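Local coordinates for acyl-CoA thioesterase (Alicyclobacillus acidocaldarius subsp. acidocaldarius, PDB 3RQB), which is a two-domain hotdog-fold protein that probably hydrolyses acyl-CoA thioesters, although its natural substrate is not established, at residues Val29-Tyr34 and Ala73-Phe78; Thr66-Ala71 and Thr208-Val213; Val152-Gly157 and Ala166-Trp171. All blocks are in the same frame, centred on the assembly; numbering follows the deposited sequence.

Contact 1 of 3, residues Val29-Tyr34 and Ala73-Phe78; sequences VKAEYY and AKVAPF
In the N-terminal hotdog domain, the loop that runs from strand 25-28 toward helix 41-53 is pinned to the turn leading into strand 77-87, and Val29 is the pin. Its CB points toward the other segment, beside the carbonyl of Lys74. From there the side chain forks. CG1, anti to the backbone N (chi1 171°), runs toward the turn and meets Val75 CG1 at 3.9 Å. CG2 takes the inner branch, against the Lys74 carbonyl; it lies 4.1 Å from Ala73 CB and, on its other flank, 3.8 Å from Phe78 CD2. An alanine here would lose both branches and would probably loosen the packing against Val75, Ala73 and Phe78.

Val75 carries the contact outward. Its CG1 reaches Ala31 CB at 3.8 Å, while CG2 approaches Tyr34 CD1 obliquely at 4.1 Å. The tyrosine hydroxyl turns back to its own loop and is hydrogen-bonded to Gly38 N. On the inner side, Phe78 packs on Thr47 of helix 41-53, the central helix that a hotdog sheet wraps.

One backbone bond ties the two segments: Val29 N donates to Ala76 O at 2.9 Å, almost straight at 177°, although the donor stands 40° above the carbonyl plane. That same nitrogen sits at the edge of the Phe78 ring, in its plane, 3.6 Å from CE2.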
loop_
_atom_site.group_PDB
_atom_site.type_symbol
_atom_site.label_atom_id
_atom_site.label_comp_id
_atom_site.label_asym_id
_atom_site.label_seq_id
_atom_site.Cartn_x
_atom_site.Cartn_y
_atom_site.Cartn_z
ATOM N N VAL B 29 20.407 12.983 6.834
ATOM C CA VAL B 29 20.070 12.816 5.434
ATOM C C VAL B 29 21.369 13.019 4.670
ATOM O O VAL B 29 22.028 14.057 4.802
ATOM C CB VAL B 29 19.020 13.838 4.959
ATOM C CG1 VAL B 29 18.863 13.778 3.443
ATOM C CG2 VAL B 29 17.696 13.593 5.643
ATOM N N LYS B 30 21.744 12.013 3.888
ATOM C CA LYS B 30 22.961 12.083 3.099
ATOM C C LYS B 30 22.685 12.906 1.846
ATOM O O LYS B 30 21.644 12.756 1.217
ATOM C CB LYS B 30 23.420 10.677 2.711
ATOM C CG LYS B 30 24.679 10.185 3.404
ATOM C CD LYS B 30 25.105 8.850 2.792
ATOM C CE LYS B 30 26.620 8.732 2.656
ATOM N NZ LYS B 30 27.009 8.010 1.408
ATOM N N ALA B 31 23.608 13.783 1.481
ATOM C CA ALA B 31 23.419 14.593 0.290
ATOM C C ALA B 31 23.692 13.776 -0.969
ATOM O O ALA B 31 23.242 14.135 -2.064
ATOM C CB ALA B 31 24.306 15.807 0.340
ATOM N N GLU B 32 24.430 12.676 -0.807
ATOM C CA GLU B 32 24.782 11.807 -1.932
ATOM C C GLU B 32 23.581 10.984 -2.438
ATOM O O GLU B 32 23.590 10.479 -3.562
ATOM C CB GLU B 32 25.974 10.900 -1.580
ATOM C CG GLU B 32 27.278 11.641 -1.206
ATOM C CD GLU B 32 27.341 12.070 0.262
ATOM O OE1 GLU B 32 28.302 12.779 0.652
ATOM O OE2 GLU B 32 26.434 11.693 1.032
ATOM N N TYR B 33 22.558 10.851 -1.599
ATOM C CA TYR B 33 21.303 10.205 -1.996
ATOM C C TYR B 33 20.225 11.176 -2.475
ATOM O O TYR B 33 19.071 10.794 -2.673
ATOM C CB TYR B 33 20.768 9.269 -0.914
ATOM C CG TYR B 33 21.301 7.854 -1.028
ATOM C CD1 TYR B 33 20.626 6.892 -1.774
ATOM C CD2 TYR B 33 22.485 7.481 -0.390
ATOM C CE1 TYR B 33 21.110 5.594 -1.878
ATOM C CE2 TYR B 33 22.979 6.187 -0.484
ATOM C CZ TYR B 33 22.289 5.248 -1.228
ATOM O OH TYR B 33 22.777 3.959 -1.320
ATOM N N TYR B 34 20.589 12.442 -2.606
ATOM C CA TYR B 34 19.622 13.443 -3.018
ATOM C C TYR B 34 18.983 13.073 -4.351
ATOM O O TYR B 34 19.624 12.435 -5.189
ATOM C CB TYR B 34 20.272 14.813 -3.142
ATOM C CG TYR B 34 19.243 15.910 -3.149
ATOM C CD1 TYR B 34 18.597 16.277 -1.974
ATOM C CD2 TYR B 34 18.893 16.563 -4.326
ATOM C CE1 TYR B 34 17.646 17.266 -1.959
ATOM C CE2 TYR B 34 17.935 17.562 -4.324
ATOM C CZ TYR B 34 17.319 17.907 -3.132
ATOM O OH TYR B 34 16.368 18.896 -3.095
ATOM N N ALA B 73 12.494 16.066 3.004
ATOM C CA ALA B 73 13.441 16.178 4.094
ATOM C C ALA B 73 14.630 17.047 3.672
ATOM O O ALA B 73 15.126 16.927 2.548
ATOM C CB ALA B 73 13.892 14.801 4.538
ATOM N N LYS B 74 15.051 17.940 4.568
ATOM C CA LYS B 74 16.250 18.758 4.381
ATOM C C LYS B 74 17.448 17.829 4.458
ATOM O O LYS B 74 17.308 16.706 4.963
ATOM C CB LYS B 74 16.353 19.839 5.461
ATOM C CG LYS B 74 15.261 20.914 5.408
ATOM C CD LYS B 74 14.034 20.556 6.252
ATOM C CE LYS B 74 13.233 21.808 6.621
ATOM N NZ LYS B 74 13.633 23.005 5.807
ATOM N N VAL B 75 18.627 18.246 3.985
ATOM C CA VAL B 75 19.724 17.315 4.181
ATOM C C VAL B 75 20.351 17.850 5.443
ATOM O O VAL B 75 21.176 18.772 5.473
ATOM C CB VAL B 75 20.737 17.418 3.025
ATOM C CG1 VAL B 75 21.778 16.327 3.147
ATOM C CG2 VAL B 75 20.018 17.339 1.674
ATOM N N ALA B 76 19.933 17.181 6.500
ATOM C CA ALA B 76 20.141 17.626 7.850
ATOM C C ALA B 76 20.149 16.398 8.711
ATOM O O ALA B 76 19.652 15.352 8.300
ATOM C CB ALA B 76 19.036 18.587 8.286
ATOM N N PRO B 77 20.720 16.507 9.902
ATOM C CA PRO B 77 20.299 15.508 10.879
ATOM C C PRO B 77 18.774 15.533 11.010
ATOM O O PRO B 77 18.116 16.558 10.763
ATOM C CB PRO B 77 20.932 16.000 12.178
ATOM C CG PRO B 77 22.069 16.866 11.752
ATOM C CD PRO B 77 21.642 17.504 10.466
ATOM N N PHE B 78 18.236 14.375 11.373
ATOM C CA PHE B 78 16.822 14.174 11.638
ATOM C C PHE B 78 16.718 13.257 12.831
ATOM O O PHE B 78 17.721 12.713 13.304
ATOM C CB PHE B 78 16.131 13.500 10.471
ATOM C CG PHE B 78 16.721 12.184 10.126
ATOM C CD1 PHE B 78 16.314 11.044 10.774
ATOM C CD2 PHE B 78 17.712 12.090 9.165
ATOM C CE1 PHE B 78 16.871 9.829 10.453
ATOM C CE2 PHE B 78 18.280 10.874 8.845
ATOM C CZ PHE B 78 17.856 9.747 9.482
#

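Contact 2 of 3, residues Thr66-Ala71 and Thr208-Val213; sequences TVNFAA and TVTFTV
Here two hotdog domains are sewn edge to edge: strand 61-69 of the N-terminal one runs antiparallel to strand 206-215 of the C-terminal one, the two short axes 170° apart. The first shell is backbone. Val67 pairs with Phe211 through two hydrogen bonds, Val67 N to Phe211 O at 2.8 Å, nearly along the C=O axis, and Phe211 N to Val67 O at 2.9 Å. A third bond, Phe69 N to Val209 O, ends the ladder; Val209 forms with Thr210 a classic beta bulge opposite Leu264 of strand 257-267.

The side chains come next. On the face of Val67 and Phe211, the Phe69 ring leans back along its own strand, toward Val67: its CE2 is 4.0 Å from Phe211 CB and 3.5 Å from Thr208 CG2, while Val67 CG1 lies over one face toward the rim. Thr44 of helix 41-53 packs on this ring, and Ala45 on Val67. The other face is lined with polar groups and looks to the second subunit. Asn68 ND2 makes a weak, bent bond to Thr210 OG1, while Asn68 OD1 is hydrogen-bonded to Thr109 OG1 of the second subunit, which probably fixes the amide's flip.

Farther along this face, Thr66 packs on Thr66 of the second subunit. Within the chain Thr66 OG1, anti to the carbonyl carbon, meets Thr212 OG1 in a 2.8 Å hydrogen bond.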
loop_
_atom_site.group_PDB
_atom_site.type_symbol
_atom_site.label_atom_id
_atom_site.label_comp_id
_atom_site.label_asym_id
_atom_site.label_seq_id
_atom_site.Cartn_x
_atom_site.Cartn_y
_atom_site.Cartn_z
ATOM N N THR B 66 4.698 0.946 5.000
ATOM C CA THR B 66 4.045 2.064 4.339
ATOM C C THR B 66 4.711 3.325 4.845
ATOM O O THR B 66 4.732 3.576 6.050
ATOM C CB THR B 66 2.539 2.131 4.660
ATOM O OG1 THR B 66 1.853 1.043 4.020
ATOM C CG2 THR B 66 1.955 3.459 4.189
ATOM N N VAL B 67 5.286 4.093 3.925
ATOM C CA VAL B 67 5.942 5.347 4.266
ATOM C C VAL B 67 5.189 6.473 3.613
ATOM O O VAL B 67 4.941 6.440 2.413
ATOM C CB VAL B 67 7.382 5.424 3.719
ATOM C CG1 VAL B 67 7.993 6.787 4.028
ATOM C CG2 VAL B 67 8.249 4.306 4.269
ATOM N N ASN B 68 4.838 7.476 4.403
ATOM C CA ASN B 68 4.196 8.672 3.879
ATOM C C ASN B 68 5.144 9.860 3.997
ATOM O O ASN B 68 5.649 10.145 5.089
ATOM C CB ASN B 68 2.903 8.931 4.642
ATOM C CG ASN B 68 2.121 7.659 4.885
ATOM O OD1 ASN B 68 1.931 7.236 6.030
ATOM N ND2 ASN B 68 1.693 7.021 3.804
ATOM N N PHE B 69 5.397 10.546 2.880
ATOM C CA PHE B 69 6.303 11.689 2.909
ATOM C C PHE B 69 5.511 12.981 3.115
ATOM O O PHE B 69 4.846 13.492 2.196
ATOM C CB PHE B 69 7.115 11.770 1.615
ATOM C CG PHE B 69 7.792 10.474 1.234
ATOM C CD1 PHE B 69 9.140 10.276 1.492
ATOM C CD2 PHE B 69 7.080 9.455 0.611
ATOM C CE1 PHE B 69 9.771 9.081 1.141
ATOM C CE2 PHE B 69 7.704 8.251 0.253
ATOM C CZ PHE B 69 9.049 8.065 0.518
ATOM N N ALA B 70 5.658 13.534 4.319
ATOM C CA ALA B 70 4.837 14.642 4.783
ATOM C C ALA B 70 5.351 15.926 4.189
ATOM O O ALA B 70 4.601 16.878 3.985
ATOM C CB ALA B 70 4.866 14.713 6.281
ATOM N N ALA B 71 6.632 15.914 3.860
ATOM C CA ALA B 71 7.321 17.098 3.400
ATOM C C ALA B 71 8.709 16.627 3.057
ATOM O O ALA B 71 9.212 15.700 3.692
ATOM C CB ALA B 71 7.377 18.126 4.506
ATOM N N THR B 208 6.505 11.776 -4.530
ATOM C CA THR B 208 5.787 10.667 -3.933
ATOM C C THR B 208 5.205 11.085 -2.600
ATOM O O THR B 208 5.920 11.559 -1.711
ATOM C CB THR B 208 6.697 9.449 -3.708
ATOM O OG1 THR B 208 7.030 8.859 -4.969
ATOM C CG2 THR B 208 5.987 8.414 -2.848
ATOM N N VAL B 209 3.895 10.928 -2.480
ATOM C CA VAL B 209 3.200 11.127 -1.222
ATOM C C VAL B 209 3.320 9.910 -0.307
ATOM O O VAL B 209 3.544 10.042 0.901
ATOM C CB VAL B 209 1.724 11.393 -1.487
ATOM C CG1 VAL B 209 0.926 11.372 -0.180
ATOM C CG2 VAL B 209 1.577 12.706 -2.228
ATOM N N THR B 210 3.161 8.726 -0.891
ATOM C CA THR B 210 3.143 7.497 -0.114
ATOM C C THR B 210 3.656 6.285 -0.894
ATOM O O THR B 210 3.495 6.184 -2.117
ATOM C CB THR B 210 1.734 7.209 0.428
ATOM O OG1 THR B 210 1.759 6.019 1.229
ATOM C CG2 THR B 210 0.767 7.037 -0.715
ATOM N N PHE B 211 4.281 5.371 -0.158
ATOM C CA PHE B 211 4.955 4.234 -0.738
ATOM C C PHE B 211 4.685 3.029 0.162
ATOM O O PHE B 211 4.902 3.101 1.372
ATOM C CB PHE B 211 6.438 4.594 -0.808
ATOM C CG PHE B 211 7.348 3.465 -1.209
ATOM C CD1 PHE B 211 7.499 3.105 -2.542
ATOM C CD2 PHE B 211 8.105 2.800 -0.252
ATOM C CE1 PHE B 211 8.362 2.076 -2.910
ATOM C CE2 PHE B 211 8.967 1.775 -0.613
ATOM C CZ PHE B 211 9.098 1.414 -1.945
ATOM N N THR B 212 4.190 1.933 -0.418
ATOM C CA THR B 212 3.966 0.706 0.352
ATOM C C THR B 212 4.755 -0.460 -0.242
ATOM O O THR B 212 4.940 -0.535 -1.457
ATOM C CB THR B 212 2.463 0.315 0.449
ATOM O OG1 THR B 212 1.769 1.254 1.276
ATOM C CG2 THR B 212 2.307 -1.047 1.077
ATOM N N VAL B 213 5.249 -1.342 0.625
ATOM C CA VAL B 213 5.931 -2.562 0.180
ATOM C C VAL B 213 5.625 -3.799 1.041
ATOM O O VAL B 213 5.723 -3.779 2.273
ATOM C CB VAL B 213 7.458 -2.377 0.109
ATOM C CG1 VAL B 213 8.005 -2.036 1.480
ATOM C CG2 VAL B 213 8.119 -3.641 -0.421
#

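Contact 3 of 3, residues Val152-Gly157 and Ala166-Trp171; sequences VRLIRG and ATTYQW
Arg156 lays its methylenes over one face of the Tyr169 ring, CD standing 4.2 Å from the ring centroid and only 18° off the normal, a CH-pi contact. The two side chains run alongside each other, but the guanidinium is turned 88° against the ring, so the aliphatic stem does the touching. Its charged end goes on to a salt bridge between NH2 and Asp165.

The frame is a beta hairpin of the C-terminal hotdog domain, strands 150-156 and 168-174. At its far end Arg153 and Trp171 exchange two backbone bonds, Arg153 N to Trp171 O at 2.7 Å and Trp171 N to Arg153 O at 2.8 Å. Nearer the turn the register slips by one in a beta bulge: Ile155 N donates to Tyr169 O at 3.1 Å, and Arg156 N shares that carbonyl weakly. The bulge lets Ile155 point at the partner strand. Its CB rests on Tyr169 CB at 3.8 Å, and CD1 reaches obliquely to Trp171 CD1 at 3.5 Å, beside the indole whose NE1 is hydrogen-bonded to Pro130 O.

Gly157 ends the pairing with positive phi, and a CB there would run into Thr167 O and Thr168 CA. Its own carbonyl takes a bond from Thr168 OG1 at 2.6 Å, on a lone pair, and Arg195 NH1 also binds that hydroxyl. Arg156 keeps its charge within the hairpin, Asp165 being in the connecting loop, whereas Arg153, its CG against Trp171 CB, extends NH1 to Glu229 just before strand 230-240; the ladder holds the strands together, and Arg153 probably helps fasten them to their neighbour.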
loop_
_atom_site.group_PDB
_atom_site.type_symbol
_atom_site.label_atom_id
_atom_site.label_comp_id
_atom_site.label_asym_id
_atom_site.label_seq_id
_atom_site.Cartn_x
_atom_site.Cartn_y
_atom_site.Cartn_z
ATOM N N VAL B 152 21.741 -0.494 -12.880
ATOM C CA VAL B 152 20.514 -0.834 -13.578
ATOM C C VAL B 152 20.787 -1.179 -15.034
ATOM O O VAL B 152 21.391 -0.397 -15.778
ATOM C CB VAL B 152 19.510 0.330 -13.537
ATOM C CG1 VAL B 152 18.208 -0.069 -14.216
ATOM C CG2 VAL B 152 19.275 0.775 -12.103
ATOM N N ARG B 153 20.351 -2.362 -15.439
ATOM C CA ARG B 153 20.305 -2.682 -16.851
ATOM C C ARG B 153 18.841 -2.542 -17.280
ATOM O O ARG B 153 17.977 -3.306 -16.850
ATOM C CB ARG B 153 20.851 -4.087 -17.106
ATOM C CG ARG B 153 21.783 -4.573 -16.013
ATOM C CD ARG B 153 22.460 -5.874 -16.390
ATOM N NE ARG B 153 23.739 -5.620 -17.042
ATOM C CZ ARG B 153 24.907 -6.053 -16.581
ATOM N NH1 ARG B 153 24.957 -6.777 -15.472
ATOM N NH2 ARG B 153 26.027 -5.773 -17.236
ATOM N N LEU B 154 18.556 -1.535 -18.096
ATOM C CA LEU B 154 17.183 -1.307 -18.518
ATOM C C LEU B 154 16.825 -2.171 -19.714
ATOM O O LEU B 154 17.578 -2.263 -20.693
ATOM C CB LEU B 154 16.920 0.159 -18.844
ATOM C CG LEU B 154 15.458 0.392 -19.240
ATOM C CD1 LEU B 154 14.524 0.289 -18.039
ATOM C CD2 LEU B 154 15.306 1.732 -19.910
ATOM N N ILE B 155 15.657 -2.793 -19.611
ATOM C CA ILE B 155 15.182 -3.769 -20.576
ATOM C C ILE B 155 14.163 -3.144 -21.501
ATOM O O ILE B 155 14.375 -3.074 -22.709
ATOM C CB ILE B 155 14.580 -4.976 -19.870
ATOM C CG1 ILE B 155 15.599 -5.529 -18.858
ATOM C CG2 ILE B 155 14.141 -6.017 -20.882
ATOM C CD1 ILE B 155 15.147 -6.766 -18.116
ATOM N N ARG B 156 13.039 -2.712 -20.942
ATOM C CA ARG B 156 12.085 -1.914 -21.706
ATOM C C ARG B 156 11.547 -0.792 -20.826
ATOM O O ARG B 156 11.941 -0.669 -19.663
ATOM C CB ARG B 156 10.936 -2.780 -22.234
ATOM C CG ARG B 156 9.846 -3.035 -21.222
ATOM C CD ARG B 156 8.629 -3.668 -21.858
ATOM N NE ARG B 156 7.902 -2.738 -22.715
ATOM C CZ ARG B 156 6.623 -2.883 -23.054
ATOM N NH1 ARG B 156 5.921 -3.916 -22.593
ATOM N NH2 ARG B 156 6.040 -1.995 -23.848
ATOM N N GLY B 157 10.645 0.016 -21.378
ATOM C CA GLY B 157 9.975 1.045 -20.601
ATOM C C GLY B 157 10.776 2.234 -20.083
ATOM O O GLY B 157 10.860 2.434 -18.869
ATOM N N ALA B 166 3.054 2.198 -20.053
ATOM C CA ALA B 166 3.734 2.618 -18.826
ATOM C C ALA B 166 4.578 1.537 -18.140
ATOM O O ALA B 166 5.058 1.744 -17.035
ATOM C CB ALA B 166 2.734 3.217 -17.848
ATOM N N THR B 167 4.702 0.371 -18.760
ATOM C CA THR B 167 5.341 -0.776 -18.109
ATOM C C THR B 167 6.862 -0.830 -18.288
ATOM O O THR B 167 7.369 -0.783 -19.405
ATOM C CB THR B 167 4.721 -2.114 -18.595
ATOM O OG1 THR B 167 3.363 -2.227 -18.132
ATOM C CG2 THR B 167 5.537 -3.294 -18.095
ATOM N N THR B 168 7.576 -0.948 -17.174
ATOM C CA THR B 168 9.036 -1.028 -17.189
ATOM C C THR B 168 9.549 -2.379 -16.696
ATOM O O THR B 168 9.025 -2.936 -15.725
ATOM C CB THR B 168 9.670 0.067 -16.295
ATOM O OG1 THR B 168 9.509 1.345 -16.917
ATOM C CG2 THR B 168 11.160 -0.193 -16.076
ATOM N N TYR B 169 10.563 -2.906 -17.382
ATOM C CA TYR B 169 11.354 -4.032 -16.873
ATOM C C TYR B 169 12.798 -3.578 -16.694
ATOM O O TYR B 169 13.345 -2.898 -17.561
ATOM C CB TYR B 169 11.361 -5.217 -17.841
ATOM C CG TYR B 169 10.010 -5.801 -18.209
ATOM C CD1 TYR B 169 8.872 -5.543 -17.452
ATOM C CD2 TYR B 169 9.883 -6.627 -19.325
ATOM C CE1 TYR B 169 7.636 -6.094 -17.810
ATOM C CE2 TYR B 169 8.666 -7.179 -19.688
ATOM C CZ TYR B 169 7.541 -6.914 -18.936
ATOM O OH TYR B 169 6.331 -7.472 -19.314
ATOM N N GLN B 170 13.421 -3.947 -15.579
ATOM C CA GLN B 170 14.842 -3.673 -15.418
ATOM C C GLN B 170 15.575 -4.673 -14.531
ATOM O O GLN B 170 15.022 -5.212 -13.566
ATOM C CB GLN B 170 15.054 -2.259 -14.882
ATOM C CG GLN B 170 14.616 -2.062 -13.441
ATOM C CD GLN B 170 14.384 -0.592 -13.107
ATOM O OE1 GLN B 170 14.031 0.207 -13.984
ATOM N NE2 GLN B 170 14.579 -0.229 -11.834
ATOM N N TRP B 171 16.832 -4.914 -14.872
ATOM C CA TRP B 171 17.729 -5.592 -13.964
ATOM C C TRP B 171 18.319 -4.511 -13.091
ATOM O O TRP B 171 18.698 -3.441 -13.576
ATOM C CB TRP B 171 18.841 -6.307 -14.721
ATOM C CG TRP B 171 18.364 -7.476 -15.521
ATOM C CD1 TRP B 171 18.319 -7.578 -16.885
ATOM C CD2 TRP B 171 17.858 -8.713 -15.007
ATOM N NE1 TRP B 171 17.818 -8.802 -17.250
ATOM C CE2 TRP B 171 17.528 -9.521 -16.119
ATOM C CE3 TRP B 171 17.650 -9.218 -13.714
ATOM C CZ2 TRP B 171 16.999 -10.810 -15.978
ATOM C CZ3 TRP B 171 17.126 -10.499 -13.573
ATOM C CH2 TRP B 171 16.806 -11.277 -14.701
#

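From the N terminus, the loop at 29-34 comes first and waits about forty residues for its partner. Before it is met, the chain passes through helix 41-53 and enters 66-71, the first half of contact 2; contact 1 then closes at 73-78, so the two cross, with centres about 17 Å apart. Contact 1 stays within the N-terminal domain. Contact 3 opens and closes as a local hairpin in the C-terminal domain, falling wholly within the long excursion that contact 2 ends at 208-213. Of the three, only contact 2 pairs a strand of one hotdog domain with a strand of the other; contacts 1 and 3, with centres about 28 Å apart, each lie within one of them.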